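Local coordinates for uracil-DNA glycosylase (Nitratifractor salsuginis, PDB 5X3G), which is a member of the uracil-DNA glycosylase family, single-domain alpha/beta proteins built round a central parallel four-stranded sheet, at residues Y73-Q78 against E244-M249. Sequence-based numbering, arbitrary orientation.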
ATOM      1  N   TYR A  73       5.704   9.740  -0.631  1.00 22.30           N
ATOM      2  CA  TYR A  73       6.008   8.531  -1.376  1.00 22.12           C
ATOM      3  C   TYR A  73       4.706   7.890  -1.829  1.00 24.86           C
ATOM      4  O   TYR A  73       3.661   8.052  -1.192  1.00 29.17           O
ATOM      5  CB  TYR A  73       6.793   7.513  -0.539  1.00 21.20           C
ATOM      6  CG  TYR A  73       8.144   7.980  -0.047  1.00 30.27           C
ATOM      7  CD1 TYR A  73       9.288   7.805  -0.817  1.00 23.11           C
ATOM      8  CD2 TYR A  73       8.279   8.579   1.197  1.00 25.04           C
ATOM      9  CE1 TYR A  73      10.526   8.224  -0.365  1.00 29.43           C
ATOM     10  CE2 TYR A  73       9.510   9.000   1.657  1.00 28.16           C
ATOM     11  CZ  TYR A  73      10.629   8.822   0.876  1.00 31.48           C
ATOM     12  OH  TYR A  73      11.855   9.241   1.337  1.00 43.73           O
ATOM     13  N   ILE A  74       4.778   7.147  -2.928  1.00 18.63           N
ATOM     14  CA  ILE A  74       3.679   6.305  -3.387  1.00 27.61           C
ATOM     15  C   ILE A  74       4.237   4.899  -3.544  1.00 25.58           C
ATOM     16  O   ILE A  74       4.955   4.617  -4.511  1.00 23.55           O
ATOM     17  CB  ILE A  74       3.061   6.798  -4.703  1.00 25.52           C
ATOM     18  CG1 ILE A  74       2.626   8.259  -4.579  1.00 30.72           C
ATOM     19  CG2 ILE A  74       1.884   5.917  -5.100  1.00 22.52           C
ATOM     20  CD1 ILE A  74       1.870   8.763  -5.788  1.00 28.24           C
ATOM     21  N   LEU A  75       3.920   4.024  -2.597  1.00 26.32           N
ATOM     22  CA  LEU A  75       4.376   2.641  -2.612  1.00 25.16           C
ATOM     23  C   LEU A  75       3.322   1.787  -3.302  1.00 23.65           C
ATOM     24  O   LEU A  75       2.168   1.745  -2.860  1.00 22.11           O
ATOM     25  CB  LEU A  75       4.634   2.155  -1.184  1.00 19.73           C
ATOM     26  CG  LEU A  75       5.391   0.841  -0.967  1.00 21.50           C
ATOM     27  CD1 LEU A  75       5.969   0.850   0.429  1.00 23.91           C
ATOM     28  CD2 LEU A  75       4.492  -0.373  -1.145  1.00 20.33           C
ATOM     29  N   PHE A  76       3.719   1.093  -4.364  1.00 21.57           N
ATOM     30  CA  PHE A  76       2.764   0.395  -5.211  1.00 21.67           C
ATOM     31  C   PHE A  76       2.585  -1.065  -4.813  1.00 22.99           C
ATOM     32  O   PHE A  76       3.512  -1.729  -4.342  1.00 23.52           O
ATOM     33  CB  PHE A  76       3.186   0.461  -6.679  1.00 23.11           C
ATOM     34  CG  PHE A  76       2.861   1.766  -7.352  1.00 27.50           C
ATOM     35  CD1 PHE A  76       1.607   1.985  -7.898  1.00 29.13           C
ATOM     36  CD2 PHE A  76       3.814   2.767  -7.455  1.00 30.88           C
ATOM     37  CE1 PHE A  76       1.304   3.182  -8.526  1.00 34.95           C
ATOM     38  CE2 PHE A  76       3.518   3.967  -8.083  1.00 37.91           C
ATOM     39  CZ  PHE A  76       2.259   4.174  -8.618  1.00 24.58           C
ATOM     40  N   GLY A  77       1.353  -1.548  -5.002  1.00 19.41           N
ATOM     41  CA  GLY A  77       1.086  -2.963  -5.105  1.00 23.99           C
ATOM     42  C   GLY A  77       0.308  -3.234  -6.382  1.00 26.46           C
ATOM     43  O   GLY A  77      -0.053  -2.314  -7.116  1.00 25.87           O
ATOM     44  N   GLN A  78       0.063  -4.517  -6.641  1.00 37.36           N
ATOM     45  CA  GLN A  78      -0.685  -4.901  -7.834  1.00 36.87           C
ATOM     46  C   GLN A  78      -2.179  -4.671  -7.651  1.00 28.64           C
ATOM     47  O   GLN A  78      -2.765  -3.787  -8.282  1.00 37.51           O
ATOM     48  CB  GLN A  78      -0.418  -6.365  -8.193  1.00 38.40           C
ATOM     49  CG  GLN A  78       0.850  -6.577  -8.993  1.00 45.06           C
ATOM     50  CD  GLN A  78       0.700  -6.114 -10.430  1.00 52.99           C
ATOM     51  OE1 GLN A  78       0.934  -4.948 -10.749  1.00 58.09           O
ATOM     52  NE2 GLN A  78       0.296  -7.029 -11.304  1.00 61.36           N
ATOM     53  N   GLU A 244      18.375   1.965   3.559  1.00 27.86           N
ATOM     54  CA  GLU A 244      18.509   3.407   3.414  1.00 31.54           C
ATOM     55  C   GLU A 244      17.183   4.076   3.077  1.00 26.71           C
ATOM     56  O   GLU A 244      16.944   5.212   3.504  1.00 28.73           O
ATOM     57  CB  GLU A 244      19.560   3.743   2.356  1.00 31.12           C
ATOM     58  CG  GLU A 244      19.814   5.237   2.226  1.00 46.80           C
ATOM     59  CD  GLU A 244      21.019   5.565   1.371  1.00 50.61           C
ATOM     60  OE1 GLU A 244      21.689   4.625   0.898  1.00 36.54           O
ATOM     61  OE2 GLU A 244      21.296   6.768   1.173  1.00 59.26           O
ATOM     62  N   LEU A 245      16.306   3.402   2.331  1.00 31.68           N
ATOM     63  CA  LEU A 245      15.017   4.020   2.027  1.00 26.31           C
ATOM     64  C   LEU A 245      14.098   4.032   3.247  1.00 28.05           C
ATOM     65  O   LEU A 245      13.550   5.079   3.610  1.00 28.57           O
ATOM     66  CB  LEU A 245      14.343   3.303   0.858  1.00 26.43           C
ATOM     67  CG  LEU A 245      12.912   3.766   0.568  1.00 19.24           C
ATOM     68  CD1 LEU A 245      12.876   5.257   0.280  1.00 23.26           C
ATOM     69  CD2 LEU A 245      12.326   2.991  -0.597  1.00 23.28           C
ATOM     70  N   PHE A 246      13.925   2.883   3.897  1.00 28.15           N
ATOM     71  CA  PHE A 246      12.936   2.749   4.960  1.00 26.86           C
ATOM     72  C   PHE A 246      13.490   3.036   6.346  1.00 19.78           C
ATOM     73  O   PHE A 246      12.709   3.310   7.262  1.00 26.80           O
ATOM     74  CB  PHE A 246      12.335   1.343   4.939  1.00 21.48           C
ATOM     75  CG  PHE A 246      11.562   1.044   3.694  1.00 31.42           C
ATOM     76  CD1 PHE A 246      10.347   1.666   3.450  1.00 23.05           C
ATOM     77  CD2 PHE A 246      12.051   0.151   2.760  1.00 28.97           C
ATOM     78  CE1 PHE A 246       9.636   1.396   2.298  1.00 22.02           C
ATOM     79  CE2 PHE A 246      11.342  -0.123   1.610  1.00 19.25           C
ATOM     80  CZ  PHE A 246      10.136   0.501   1.375  1.00 21.03           C
ATOM     81  N   GLY A 247      14.805   2.962   6.521  1.00 22.68           N
ATOM     82  CA  GLY A 247      15.444   3.253   7.784  1.00 27.44           C
ATOM     83  C   GLY A 247      14.990   4.551   8.426  1.00 27.11           C
ATOM     84  O   GLY A 247      14.555   4.569   9.580  1.00 20.57           O
ATOM     85  N   PRO A 248      15.079   5.668   7.692  1.00 25.83           N
ATOM     86  CA  PRO A 248      14.655   6.957   8.268  1.00 22.73           C
ATOM     87  C   PRO A 248      13.196   7.009   8.670  1.00 26.67           C
ATOM     88  O   PRO A 248      12.805   7.916   9.415  1.00 26.52           O
ATOM     89  CB  PRO A 248      14.954   7.956   7.143  1.00 30.00           C
ATOM     90  CG  PRO A 248      16.049   7.318   6.370  1.00 30.21           C
ATOM     91  CD  PRO A 248      15.739   5.853   6.388  1.00 26.88           C
HETATM   92  N   MSE A 249      12.380   6.071   8.211  1.00 23.26           N
HETATM   93  CA  MSE A 249      10.966   6.080   8.536  1.00 19.53           C
HETATM   94  C   MSE A 249      10.693   5.487   9.907  1.00 23.38           C
HETATM   95  O   MSE A 249       9.682   5.810  10.534  1.00 25.05           O
HETATM   96  CB  MSE A 249      10.186   5.323   7.472  1.00 19.20           C
HETATM   97  CG  MSE A 249      10.367   5.869   6.077  1.00 28.99           C
HETATM   98 SE   MSE A 249       9.044   5.056   4.896  1.00 34.38          SE
HETATM   99  CE  MSE A 249       9.907   5.332   3.173  1.00 23.60           C
TER
HETATM  100  O   HOH W   1      13.065   7.794   3.411  1.00 32.25           O
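One face of the Tyr73 ring is covered by the methyl of selenomethionine Met249: CE stands 4.2 Å from the ring centroid, 17° off the normal, in a CH-pi contact displaced toward the CE2–CD2 rim. Leu245 meets the same ring obliquely, its CD1 lying 3.8 Å from Tyr73 CE1, and the two side chains run past each other in opposite directions. The Phe246 ring has Leu245 CD2 over one face, while at its edge, near the ring plane, CE1 is 4.2 Å from Leu75 CD1; there leucine and phenylalanine cross at about a right angle. Phe119 also packs edge-to-face with Phe246. Beyond CG the Met249 chain is extended, which carries CE from the 3-10 turn 247-249 across to the tyrosine. The phenol oxygen is tied in through a water, 2.8 Å from Tyr73 OH, that donates to Leu245 O, also at 2.8 Å, so the polar end of an otherwise apolar contact is bridged to the helix backbone. A backbone hydrogen bond from Met249 N to Phe246 O (2.9 Å) spans the 3-10 segment 247-249. Leu245 and Phe246 also rest on strand 225-228. The contact thus packs the C-terminal helix 240-246 and its turn against one face of the parallel sheet, strand order 2-1-3-4, in the largely buried layer between helix and sheet of the alpha/beta uracil-DNA glycosylase fold.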